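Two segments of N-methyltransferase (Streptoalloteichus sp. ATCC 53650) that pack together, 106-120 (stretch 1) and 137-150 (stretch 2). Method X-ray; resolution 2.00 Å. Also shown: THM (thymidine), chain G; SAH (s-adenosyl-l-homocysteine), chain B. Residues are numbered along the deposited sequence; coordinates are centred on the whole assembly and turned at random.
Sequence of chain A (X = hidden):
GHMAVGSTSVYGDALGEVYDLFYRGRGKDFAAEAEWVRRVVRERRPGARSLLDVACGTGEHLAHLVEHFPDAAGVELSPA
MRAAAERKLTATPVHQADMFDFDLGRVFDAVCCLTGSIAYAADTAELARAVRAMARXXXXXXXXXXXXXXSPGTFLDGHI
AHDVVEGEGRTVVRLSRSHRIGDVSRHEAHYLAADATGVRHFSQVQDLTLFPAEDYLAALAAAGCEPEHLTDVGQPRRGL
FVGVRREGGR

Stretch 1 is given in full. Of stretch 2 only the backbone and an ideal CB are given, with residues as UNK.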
ATOM      1  N   ARG A 106      22.742  29.673  26.434  1.00 22.80           N
ATOM      2  CA  ARG A 106      23.897  30.410  25.915  1.00 20.85           C
ATOM      3  C   ARG A 106      23.493  31.127  24.651  1.00 20.58           C
ATOM      4  O   ARG A 106      22.413  30.861  24.060  1.00 24.32           O
ATOM      5  CB  ARG A 106      25.090  29.490  25.595  1.00 19.56           C
ATOM      6  CG  ARG A 106      24.758  28.502  24.441  1.00 20.56           C
ATOM      7  CD  ARG A 106      26.044  27.912  23.869  1.00 19.46           C
ATOM      8  NE  ARG A 106      26.866  28.925  23.239  1.00 20.01           N
ATOM      9  CZ  ARG A 106      28.036  28.683  22.690  1.00 19.20           C
ATOM     10  NH1 ARG A 106      28.576  27.480  22.796  1.00 20.59           N
ATOM     11  NH2 ARG A 106      28.699  29.700  22.156  1.00 22.02           N
ATOM     12  N   VAL A 107      24.376  32.022  24.225  1.00 20.47           N
ATOM     13  CA  VAL A 107      24.293  32.684  22.955  1.00 21.74           C
ATOM     14  C   VAL A 107      25.442  32.274  22.052  1.00 21.17           C
ATOM     15  O   VAL A 107      26.397  31.607  22.469  1.00 20.28           O
ATOM     16  CB  VAL A 107      24.161  34.214  23.115  1.00 25.47           C
ATOM     17  CG1 VAL A 107      22.928  34.513  23.976  1.00 27.73           C
ATOM     18  CG2 VAL A 107      25.427  34.818  23.730  1.00 27.54           C
ATOM     19  N   PHE A 108      25.307  32.691  20.798  1.00 17.22           N
ATOM     20  CA  PHE A 108      26.205  32.359  19.718  1.00 17.77           C
ATOM     21  C   PHE A 108      26.352  33.626  18.889  1.00 18.51           C
ATOM     22  O   PHE A 108      25.429  34.421  18.864  1.00 18.81           O
ATOM     23  CB  PHE A 108      25.607  31.271  18.822  1.00 21.31           C
ATOM     24  CG  PHE A 108      25.357  29.971  19.513  1.00 18.22           C
ATOM     25  CD1 PHE A 108      24.201  29.776  20.223  1.00 18.68           C
ATOM     26  CD2 PHE A 108      26.231  28.928  19.395  1.00 18.16           C
ATOM     27  CE1 PHE A 108      23.931  28.568  20.842  1.00 19.43           C
ATOM     28  CE2 PHE A 108      25.998  27.743  20.056  1.00 18.45           C
ATOM     29  CZ  PHE A 108      24.867  27.540  20.772  1.00 16.42           C
ATOM     30  N   ASP A 109      27.475  33.804  18.180  1.00 19.10           N
ATOM     31  CA  ASP A 109      27.630  34.951  17.282  1.00 17.64           C
ATOM     32  C   ASP A 109      26.624  34.941  16.107  1.00 18.79           C
ATOM     33  O   ASP A 109      26.220  35.980  15.631  1.00 17.89           O
ATOM     34  CB  ASP A 109      29.033  34.963  16.678  1.00 18.92           C
ATOM     35  CG  ASP A 109      30.123  35.176  17.771  1.00 23.29           C
ATOM     36  OD1 ASP A 109      29.795  35.934  18.676  1.00 22.94           O
ATOM     37  OD2 ASP A 109      31.191  34.531  17.772  1.00 22.83           O
ATOM     38  N   ALA A 110      26.250  33.749  15.663  1.00 16.64           N
ATOM     39  CA  ALA A 110      25.274  33.565  14.550  1.00 18.26           C
ATOM     40  C   ALA A 110      24.318  32.398  14.821  1.00 17.80           C
ATOM     41  O   ALA A 110      24.685  31.375  15.439  1.00 17.64           O
ATOM     42  CB  ALA A 110      26.016  33.268  13.274  1.00 17.04           C
ATOM     43  N   VAL A 111      23.086  32.556  14.351  1.00 19.98           N
ATOM     44  CA  VAL A 111      22.105  31.454  14.351  1.00 17.71           C
ATOM     45  C   VAL A 111      21.564  31.314  12.905  1.00 19.58           C
ATOM     46  O   VAL A 111      21.159  32.302  12.247  1.00 18.22           O
ATOM     47  CB  VAL A 111      20.979  31.710  15.371  1.00 18.43           C
ATOM     48  CG1 VAL A 111      19.891  30.636  15.317  1.00 17.36           C
ATOM     49  CG2 VAL A 111      21.490  31.788  16.824  1.00 20.09           C
ATOM     50  N   CYS A 112      21.537  30.085  12.401  1.00 16.14           N
ATOM     51  CA  CYS A 112      20.931  29.888  11.088  1.00 15.49           C
ATOM     52  C   CYS A 112      19.863  28.805  11.095  1.00 14.50           C
ATOM     53  O   CYS A 112      19.832  27.897  11.950  1.00 15.01           O
ATOM     54  CB  CYS A 112      21.996  29.654  10.010  1.00 15.25           C
ATOM     55  SG  CYS A 112      23.009  28.177  10.259  1.00 17.17           S
ATOM     56  N   CYS A 113      18.968  28.900  10.117  1.00 15.19           N
ATOM     57  CA  CYS A 113      18.002  27.844   9.870  1.00 12.45           C
ATOM     58  C   CYS A 113      17.859  27.729   8.349  1.00 13.51           C
ATOM     59  O   CYS A 113      17.436  28.698   7.692  1.00 14.11           O
ATOM     60  CB  CYS A 113      16.695  28.269  10.518  1.00 16.38           C
ATOM     61  SG  CYS A 113      15.367  27.047  10.361  1.00 14.61           S
ATOM     62  N   LEU A 114      18.256  26.591   7.807  1.00 12.82           N
ATOM     63  CA  LEU A 114      18.550  26.509   6.387  1.00 13.90           C
ATOM     64  C   LEU A 114      17.537  25.658   5.614  1.00 13.42           C
ATOM     65  O   LEU A 114      16.803  24.875   6.205  1.00 15.38           O
ATOM     66  CB  LEU A 114      19.952  25.946   6.193  1.00 12.85           C
ATOM     67  CG  LEU A 114      21.059  26.799   6.805  1.00 14.24           C
ATOM     68  CD1 LEU A 114      22.405  26.147   6.577  1.00 18.15           C
ATOM     69  CD2 LEU A 114      21.065  28.202   6.223  1.00 18.06           C
ATOM     70  N   THR A 115      17.586  25.796   4.291  1.00 16.41           N
ATOM     71  CA  THR A 115      16.796  25.051   3.322  1.00 18.27           C
ATOM     72  C   THR A 115      15.301  25.043   3.566  1.00 19.00           C
ATOM     73  O   THR A 115      14.633  24.049   3.361  1.00 19.37           O
ATOM     74  CB  THR A 115      17.356  23.631   3.152  1.00 19.42           C
ATOM     75  OG1 THR A 115      17.169  22.894   4.354  1.00 25.97           O
ATOM     76  CG2 THR A 115      18.772  23.739   2.992  1.00 17.77           C
ATOM     77  N   GLY A 116      14.776  26.200   3.932  1.00 16.81           N
ATOM     78  CA  GLY A 116      13.375  26.395   4.155  1.00 15.92           C
ATOM     79  C   GLY A 116      12.762  25.767   5.366  1.00 15.80           C
ATOM     80  O   GLY A 116      11.533  25.672   5.435  1.00 13.46           O
ATOM     81  N   SER A 117      13.596  25.254   6.279  1.00 13.64           N
ATOM     82  CA  SER A 117      13.124  24.494   7.419  1.00 13.55           C
ATOM     83  C   SER A 117      12.206  25.302   8.340  1.00 12.52           C
ATOM     84  O   SER A 117      11.296  24.745   8.966  1.00 13.03           O
ATOM     85  CB  SER A 117      14.300  23.945   8.220  1.00 18.36           C
ATOM     86  OG  SER A 117      14.989  22.984   7.447  1.00 18.36           O
ATOM     87  N   ILE A 118      12.346  26.622   8.306  1.00 11.26           N
ATOM     88  CA  ILE A 118      11.531  27.449   9.150  1.00 12.61           C
ATOM     89  C   ILE A 118      10.037  27.373   8.792  1.00 12.45           C
ATOM     90  O   ILE A 118       9.208  27.655   9.634  1.00 13.95           O
ATOM     91  CB  ILE A 118      12.013  28.931   9.356  1.00 15.19           C
ATOM     92  CG1 ILE A 118      11.530  29.423  10.762  1.00 19.73           C
ATOM     93  CG2 ILE A 118      11.626  29.835   8.227  1.00 17.36           C
ATOM     94  CD1 ILE A 118      12.230  30.648  11.280  1.00 22.26           C
ATOM     95  N   ALA A 119       9.742  26.916   7.587  1.00 13.02           N
ATOM     96  CA  ALA A 119       8.368  26.895   7.046  1.00 12.48           C
ATOM     97  C   ALA A 119       7.655  25.631   7.431  1.00 11.99           C
ATOM     98  O   ALA A 119       6.494  25.429   7.113  1.00 15.47           O
ATOM     99  CB  ALA A 119       8.425  27.043   5.525  1.00 14.61           C
ATOM    100  N   TYR A 120       8.235  24.815   8.300  1.00 13.72           N
ATOM    101  CA  TYR A 120       7.400  23.997   9.164  1.00 15.07           C
ATOM    102  C   TYR A 120       6.447  24.796  10.059  1.00 16.26           C
ATOM    103  O   TYR A 120       5.441  24.261  10.496  1.00 14.87           O
ATOM    104  CB  TYR A 120       8.271  23.078  10.046  1.00 18.60           C
ATOM    105  CG  TYR A 120       8.913  21.882   9.367  1.00 18.67           C
ATOM    106  CD1 TYR A 120       8.451  20.584   9.604  1.00 24.56           C
ATOM    107  CD2 TYR A 120       9.928  22.022   8.482  1.00 22.36           C
ATOM    108  CE1 TYR A 120       9.048  19.481   9.015  1.00 21.70           C
ATOM    109  CE2 TYR A 120      10.514  20.936   7.860  1.00 23.90           C
ATOM    110  CZ  TYR A 120      10.064  19.677   8.112  1.00 27.13           C
ATOM    111  OH  TYR A 120      10.699  18.644   7.489  1.00 23.31           O
ATOM    112  N   UNK A 137      19.069  33.466  21.264  1.00 19.70           N
ATOM    113  CA  UNK A 137      20.373  32.834  21.354  1.00 19.18           C
ATOM    114  C   UNK A 137      21.459  33.652  20.722  1.00 18.56           C
ATOM    115  O   UNK A 137      22.514  33.104  20.371  1.00 17.51           O
ATOM    116  CB  UNK A 137      20.335  31.450  20.704  1.00 19.18           C
ATOM    117  N   UNK A 138      21.184  34.947  20.548  1.00 20.58           N
ATOM    118  CA  UNK A 138      22.169  35.870  20.004  1.00 20.32           C
ATOM    119  C   UNK A 138      22.519  36.977  20.995  1.00 21.23           C
ATOM    120  O   UNK A 138      21.622  37.455  21.698  1.00 22.33           O
ATOM    121  CB  UNK A 138      21.651  36.481  18.701  1.00 20.32           C
ATOM    122  N   UNK A 139      23.783  37.430  20.999  1.00 21.79           N
ATOM    123  CA  UNK A 139      24.065  38.665  21.737  1.00 28.69           C
ATOM    124  C   UNK A 139      23.683  39.887  20.898  1.00 33.23           C
ATOM    125  O   UNK A 139      23.285  39.753  19.743  1.00 27.20           O
ATOM    126  CB  UNK A 139      25.542  38.731  22.129  1.00 28.69           C
ATOM    127  N   UNK A 140      23.863  41.089  21.439  1.00 33.47           N
ATOM    128  CA  UNK A 140      23.697  42.304  20.634  1.00 24.98           C
ATOM    129  C   UNK A 140      24.727  42.249  19.541  1.00 25.11           C
ATOM    130  O   UNK A 140      25.863  41.850  19.763  1.00 28.03           O
ATOM    131  CB  UNK A 140      23.842  43.578  21.469  1.00 24.98           C
ATOM    132  N   UNK A 141      24.328  42.559  18.317  1.00 20.41           N
ATOM    133  CA  UNK A 141      25.254  42.411  17.219  1.00 20.74           C
ATOM    134  C   UNK A 141      25.285  41.019  16.588  1.00 19.22           C
ATOM    135  O   UNK A 141      25.941  40.842  15.572  1.00 24.34           O
ATOM    136  CB  UNK A 141      26.658  42.774  17.705  1.00 20.74           C
ATOM    137  N   UNK A 142      24.661  40.027  17.220  1.00 24.99           N
ATOM    138  CA  UNK A 142      24.504  38.683  16.620  1.00 22.35           C
ATOM    139  C   UNK A 142      23.707  38.668  15.323  1.00 20.03           C
ATOM    140  O   UNK A 142      22.818  39.507  15.106  1.00 22.70           O
ATOM    141  CB  UNK A 142      23.822  37.750  17.623  1.00 22.35           C
ATOM    142  N   UNK A 143      24.039  37.719  14.451  1.00 20.06           N
ATOM    143  CA  UNK A 143      23.412  37.587  13.114  1.00 17.23           C
ATOM    144  C   UNK A 143      22.521  36.340  13.004  1.00 17.35           C
ATOM    145  O   UNK A 143      22.947  35.197  13.277  1.00 15.00           O
ATOM    146  CB  UNK A 143      24.494  37.533  12.034  1.00 17.23           C
ATOM    147  N   UNK A 144      21.298  36.593  12.572  1.00 16.80           N
ATOM    148  CA  UNK A 144      20.294  35.549  12.411  1.00 19.16           C
ATOM    149  C   UNK A 144      20.084  35.408  10.905  1.00 16.67           C
ATOM    150  O   UNK A 144      19.804  36.397  10.205  1.00 19.68           O
ATOM    151  CB  UNK A 144      18.993  35.879  13.146  1.00 19.16           C
ATOM    152  N   UNK A 145      20.352  34.219  10.400  1.00 17.86           N
ATOM    153  CA  UNK A 145      20.245  33.925   8.951  1.00 17.79           C
ATOM    154  C   UNK A 145      19.167  32.877   8.678  1.00 19.51           C
ATOM    155  O   UNK A 145      19.251  31.701   9.075  1.00 19.34           O
ATOM    156  CB  UNK A 145      21.587  33.438   8.402  1.00 17.79           C
ATOM    157  N   UNK A 146      18.157  33.297   7.929  1.00 16.54           N
ATOM    158  CA  UNK A 146      17.056  32.384   7.510  1.00 17.32           C
ATOM    159  C   UNK A 146      17.065  32.203   5.999  1.00 17.81           C
ATOM    160  O   UNK A 146      17.059  33.193   5.244  1.00 16.81           O
ATOM    161  CB  UNK A 146      15.696  32.923   7.958  1.00 17.32           C
ATOM    162  N   UNK A 147      17.219  30.943   5.597  1.00 18.51           N
ATOM    163  CA  UNK A 147      17.045  30.509   4.227  1.00 16.87           C
ATOM    164  C   UNK A 147      15.562  30.125   4.106  1.00 14.71           C
ATOM    165  O   UNK A 147      15.153  29.041   4.525  1.00 16.47           O
ATOM    166  CB  UNK A 147      17.980  29.353   3.867  1.00 16.87           C
ATOM    167  N   UNK A 148      14.738  31.062   3.636  1.00 16.31           N
ATOM    168  CA  UNK A 148      13.298  30.906   3.662  1.00 15.92           C
ATOM    169  C   UNK A 148      12.845  29.838   2.682  1.00 13.05           C
ATOM    170  O   UNK A 148      13.595  29.458   1.780  1.00 14.70           O
ATOM    171  CB  UNK A 148      12.613  32.238   3.348  1.00 15.92           C
ATOM    172  N   UNK A 149      11.649  29.313   2.900  1.00 13.93           N
ATOM    173  CA  UNK A 149      10.979  28.517   1.852  1.00 13.24           C
ATOM    174  C   UNK A 149      10.358  29.533   0.885  1.00 18.92           C
ATOM    175  O   UNK A 149      10.469  30.777   1.110  1.00 14.84           O
ATOM    176  CB  UNK A 149       9.927  27.569   2.431  1.00 13.24           C
ATOM    177  N   UNK A 150       9.789  29.007  -0.210  1.00 18.21           N
ATOM    178  CA  UNK A 150       9.078  29.805  -1.207  1.00 17.30           C
ATOM    179  C   UNK A 150       7.899  30.578  -0.652  1.00 16.49           C
ATOM    180  O   UNK A 150       7.359  30.249   0.406  1.00 17.90           O
ATOM    181  CB  UNK A 150       8.589  28.897  -2.337  1.00 17.30           C
TER
HETATM  182  O5' THM G 306      13.220  21.768  -4.981  1.00 59.63           O
HETATM  183  C5' THM G 306      11.991  21.574  -5.710  1.00 54.59           C
HETATM  184  C4' THM G 306      10.861  22.440  -5.144  1.00 39.91           C
HETATM  185  O4' THM G 306      11.316  23.761  -5.448  1.00 47.64           O
HETATM  186  C3' THM G 306       9.459  22.304  -5.803  1.00 37.92           C
HETATM  187  O3' THM G 306       8.435  21.973  -4.841  1.00 27.46           O
HETATM  188  C2' THM G 306       9.127  23.638  -6.502  1.00 44.49           C
HETATM  189  C1' THM G 306      10.217  24.550  -5.913  1.00 39.06           C
HETATM  190  N1  THM G 306      10.762  25.691  -6.667  1.00 38.77           N
HETATM  191  C2  THM G 306       9.893  26.794  -6.568  1.00 27.99           C
HETATM  192  O2  THM G 306       8.835  26.591  -5.954  1.00 25.39           O
HETATM  193  N3  THM G 306      10.150  27.979  -7.116  1.00 33.09           N
HETATM  194  C4  THM G 306      11.298  28.195  -7.757  1.00 32.94           C
HETATM  195  O4  THM G 306      11.550  29.339  -8.262  1.00 41.89           O
HETATM  196  C5  THM G 306      12.238  27.059  -7.853  1.00 32.72           C
HETATM  197  C5M THM G 306      13.504  27.371  -8.607  1.00 46.53           C
HETATM  198  C6  THM G 306      11.950  25.827  -7.275  1.00 31.76           C
HETATM  199  N   SAH B 301      18.596  22.377   7.621  1.00 24.51           N
HETATM  200  CA  SAH B 301      18.746  20.951   7.145  1.00 24.52           C
HETATM  201  CB  SAH B 301      17.502  20.067   7.376  1.00 21.33           C
HETATM  202  CG  SAH B 301      16.566  19.695   6.252  1.00 24.60           C
HETATM  203  SD  SAH B 301      15.195  18.649   6.609  1.00 19.83           S
HETATM  204  C   SAH B 301      19.264  21.067   5.742  1.00 25.41           C
HETATM  205  O   SAH B 301      19.321  22.115   5.111  1.00 20.61           O
HETATM  206  OXT SAH B 301      19.790  20.114   5.251  1.00 24.40           O
HETATM  207  C5' SAH B 301      14.229  19.502   7.827  1.00 20.97           C
HETATM  208  C4' SAH B 301      14.678  19.070   9.236  1.00 21.28           C
HETATM  209  O4' SAH B 301      13.952  19.801  10.243  1.00 22.79           O
HETATM  210  C3' SAH B 301      14.375  17.606   9.540  1.00 20.00           C
HETATM  211  O3' SAH B 301      15.607  16.983   9.892  1.00 17.62           O
HETATM  212  C2' SAH B 301      13.439  17.563  10.737  1.00 21.02           C
HETATM  213  O2' SAH B 301      13.750  16.485  11.656  1.00 20.30           O
HETATM  214  C1' SAH B 301      13.643  18.935  11.324  1.00 22.10           C
HETATM  215  N9  SAH B 301      12.493  19.477  12.073  1.00 25.36           N
HETATM  216  C8  SAH B 301      11.170  19.403  11.739  1.00 24.79           C
HETATM  217  N7  SAH B 301      10.413  19.998  12.688  1.00 28.41           N
HETATM  218  C5  SAH B 301      11.271  20.420  13.653  1.00 22.02           C
HETATM  219  C6  SAH B 301      11.119  21.106  14.934  1.00 20.57           C
HETATM  220  N6  SAH B 301       9.860  21.422  15.288  1.00 22.95           N
HETATM  221  N1  SAH B 301      12.248  21.395  15.620  1.00 20.07           N
HETATM  222  C2  SAH B 301      13.467  21.022  15.217  1.00 17.33           C
HETATM  223  N3  SAH B 301      13.700  20.393  14.052  1.00 19.29           N
HETATM  224  C4  SAH B 301      12.652  20.082  13.251  1.00 20.90           C

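Position 137 opens the second stretch with its carbonyl O 2.9 Å from Phe-108 N, a hydrogen bond (138°) that any residue could make. Its CA-to-CB bond points sideways, and the ideal CB lies 4.1 Å from Val-111 CG2 and 4.2 Å from Phe-108 CD1, so a flat or medium-sized side chain would fit. The residue is His-137 (chi1 m), whose CD2 comes 3.2 Å from Arg-106 O.

Position 138 directs its CB away, with Phe-108 O 4.3 Å off, yet Val-111 CG2 is 5.1 Å from that CB, so a branched apolar chain long enough to turn back would suit. Leu-138 does so: its CD2 sits 3.6 Å from Val-111 CG2.

At 139 the phi of -81° permits proline, and the ideal CB, 4.2 Å from Val-107 CG2, favours something apolar. Pro-139 places CD 4.0 Å from Val-107 CB and 2.9 Å from Phe-108 O.

Positions 140 and 141 find nothing of stretch 1 within 5.5 Å of an ideal CB, so 140 is unconstrained from this side; it is Val-140. At 141, phi/psi of 87/-11° would jam a CB against the preceding carbonyl O, which calls for glycine, and Gly-141 is the third residue of a type II turn from Pro-139 to position 142. There a CB would be tolerated 3.6 Å from Asp-109 O, and neither that spacing nor phi/psi of -61/150° calls for glycine. The residue is nonetheless Gly-142, whose N closes the turn on Pro-139 O (2.9 Å) and whose CA lies 3.4 Å from Asp-109 O.

Positions 143 to 146 form a strand parallel to 110-113, at 10° between axes. The backbone supplies the ladder: the N of 143 to Asp-109 O (3.0 Å), Val-111 N to the O of 143 (2.9 Å), the N of 145 to Val-111 O (2.8 Å) and Cys-113 N to the O of 145 (3.0 Å). Extended angles suit beta-branched or other apolar residues. The CB atoms of 143 and 145 share the face of Ala-110 and Cys-112, where the small side chains of stretch 1 leave room for branching; the residues are Val-143 and Val-145, the latter with CB 4.1 Å from Cys-112 CB. On the face of Val-111 and Cys-113, 144 and 146 could carry larger aliphatics: the ideal CB of 144 is 4.3 Å from Val-111 O, and that of 146 is 5.1 Å from Ile-118 CG2, leaving room to reach it. They are Leu-144 and Ile-146, and Ile-146 CG2 meets Ile-118 CG2 at 3.8 Å.

Position 147 points its CB toward stretch 1, 3.6 Å from the Thr-115 N donor, so a short acceptor such as Asp, Asn or Ser would suit. Asp-147 accepts from Thr-115 N through OD2 (2.9 Å), while its backbone O accepts from Gly-116 N (2.9 Å) and its N donates to Cys-113 O (3.1 Å).

At 148, CB points away and phi is -70°, leaving the choice wide; it is Pro-148. Position 149 points toward stretch 1, its ideal CB already touching Ala-119 CB at a tight 3.5 Å; a chain leading past that contact could be aliphatic or aromatic. Trp-149 (chi1 t) keeps the contact at CB while its end leads away. Position 150 points away from stretch 1 but thymidine lies nearby, inviting an aromatic; Trp-150 lays one ring face against thymidine C4.

Stretch 2 (137-150) HLPVGGVLVIDPWW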
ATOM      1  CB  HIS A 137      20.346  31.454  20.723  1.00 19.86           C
ATOM      2  CG  HIS A 137      19.522  30.502  21.518  1.00 17.53           C
ATOM      3  ND1 HIS A 137      18.139  30.473  21.467  1.00 18.16           N
ATOM      4  CD2 HIS A 137      19.892  29.611  22.461  1.00 14.69           C
ATOM      5  CE1 HIS A 137      17.699  29.561  22.314  1.00 15.45           C
ATOM      6  NE2 HIS A 137      18.745  29.037  22.936  1.00 17.59           N
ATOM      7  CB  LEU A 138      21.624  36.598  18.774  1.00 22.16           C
ATOM      8  CG  LEU A 138      21.342  35.740  17.543  1.00 16.08           C
ATOM      9  CD1 LEU A 138      20.627  36.542  16.477  1.00 19.59           C
ATOM     10  CD2 LEU A 138      22.619  35.183  17.015  1.00 17.81           C
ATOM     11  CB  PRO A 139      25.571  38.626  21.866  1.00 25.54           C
ATOM     12  CG  PRO A 139      25.978  38.082  20.546  1.00 29.89           C
ATOM     13  CD  PRO A 139      24.986  36.952  20.310  1.00 25.31           C
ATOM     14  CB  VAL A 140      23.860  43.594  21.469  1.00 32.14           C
ATOM     15  CG1 VAL A 140      23.939  44.818  20.551  1.00 33.67           C
ATOM     16  CG2 VAL A 140      22.665  43.733  22.403  1.00 36.20           C
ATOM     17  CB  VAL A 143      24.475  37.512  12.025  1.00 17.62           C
ATOM     18  CG1 VAL A 143      23.884  37.655  10.630  1.00 17.32           C
ATOM     19  CG2 VAL A 143      25.563  38.589  12.220  1.00 22.63           C
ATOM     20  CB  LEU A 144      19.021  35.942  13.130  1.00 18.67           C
ATOM     21  CG  LEU A 144      18.063  34.811  13.516  1.00 25.12           C
ATOM     22  CD1 LEU A 144      16.952  35.456  14.331  1.00 27.24           C
ATOM     23  CD2 LEU A 144      17.479  34.085  12.324  1.00 28.52           C
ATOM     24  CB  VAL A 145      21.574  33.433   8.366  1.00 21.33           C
ATOM     25  CG1 VAL A 145      21.544  33.261   6.877  1.00 20.41           C
ATOM     26  CG2 VAL A 145      22.749  34.335   8.732  1.00 20.42           C
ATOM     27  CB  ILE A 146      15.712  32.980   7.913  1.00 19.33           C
ATOM     28  CG1 ILE A 146      15.650  33.132   9.429  1.00 20.92           C
ATOM     29  CG2 ILE A 146      14.566  32.115   7.392  1.00 19.86           C
ATOM     30  CD1 ILE A 146      14.456  33.935   9.903  1.00 23.01           C
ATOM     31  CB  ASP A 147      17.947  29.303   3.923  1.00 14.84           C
ATOM     32  CG  ASP A 147      17.830  28.806   2.467  1.00 18.15           C
ATOM     33  OD1 ASP A 147      17.224  29.525   1.620  1.00 16.88           O
ATOM     34  OD2 ASP A 147      18.317  27.670   2.191  1.00 15.26           O
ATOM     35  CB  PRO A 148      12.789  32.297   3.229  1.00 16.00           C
ATOM     36  CG  PRO A 148      13.806  32.710   2.239  1.00 19.45           C
ATOM     37  CD  PRO A 148      15.123  32.225   2.819  1.00 18.89           C
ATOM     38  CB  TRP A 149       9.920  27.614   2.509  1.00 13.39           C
ATOM     39  CG  TRP A 149       9.184  26.712   1.546  1.00 12.65           C
ATOM     40  CD1 TRP A 149       7.832  26.678   1.362  1.00 15.12           C
ATOM     41  CD2 TRP A 149       9.726  25.765   0.611  1.00 14.19           C
ATOM     42  NE1 TRP A 149       7.509  25.775   0.399  1.00 15.00           N
ATOM     43  CE2 TRP A 149       8.652  25.206  -0.091  1.00 13.13           C
ATOM     44  CE3 TRP A 149      11.008  25.321   0.312  1.00 15.00           C
ATOM     45  CZ2 TRP A 149       8.823  24.237  -1.082  1.00 15.95           C
ATOM     46  CZ3 TRP A 149      11.169  24.338  -0.660  1.00 16.06           C
ATOM     47  CH2 TRP A 149      10.081  23.832  -1.372  1.00 15.83           C
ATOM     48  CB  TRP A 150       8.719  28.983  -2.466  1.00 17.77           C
ATOM     49  CG  TRP A 150       9.918  28.293  -3.050  1.00 17.92           C
ATOM     50  CD1 TRP A 150      10.280  26.959  -2.890  1.00 17.32           C
ATOM     51  CD2 TRP A 150      10.966  28.888  -3.821  1.00 21.34           C
ATOM     52  NE1 TRP A 150      11.489  26.698  -3.542  1.00 16.66           N
ATOM     53  CE2 TRP A 150      11.914  27.863  -4.130  1.00 19.39           C
ATOM     54  CE3 TRP A 150      11.200  30.189  -4.307  1.00 25.86           C
ATOM     55  CZ2 TRP A 150      13.077  28.130  -4.871  1.00 22.01           C
ATOM     56  CZ3 TRP A 150      12.341  30.431  -5.073  1.00 22.71           C
ATOM     57  CH2 TRP A 150      13.256  29.414  -5.348  1.00 22.89           C
TER
HETATM   58  O   HOH W   1      14.682  28.077   7.016  1.00 13.61           O
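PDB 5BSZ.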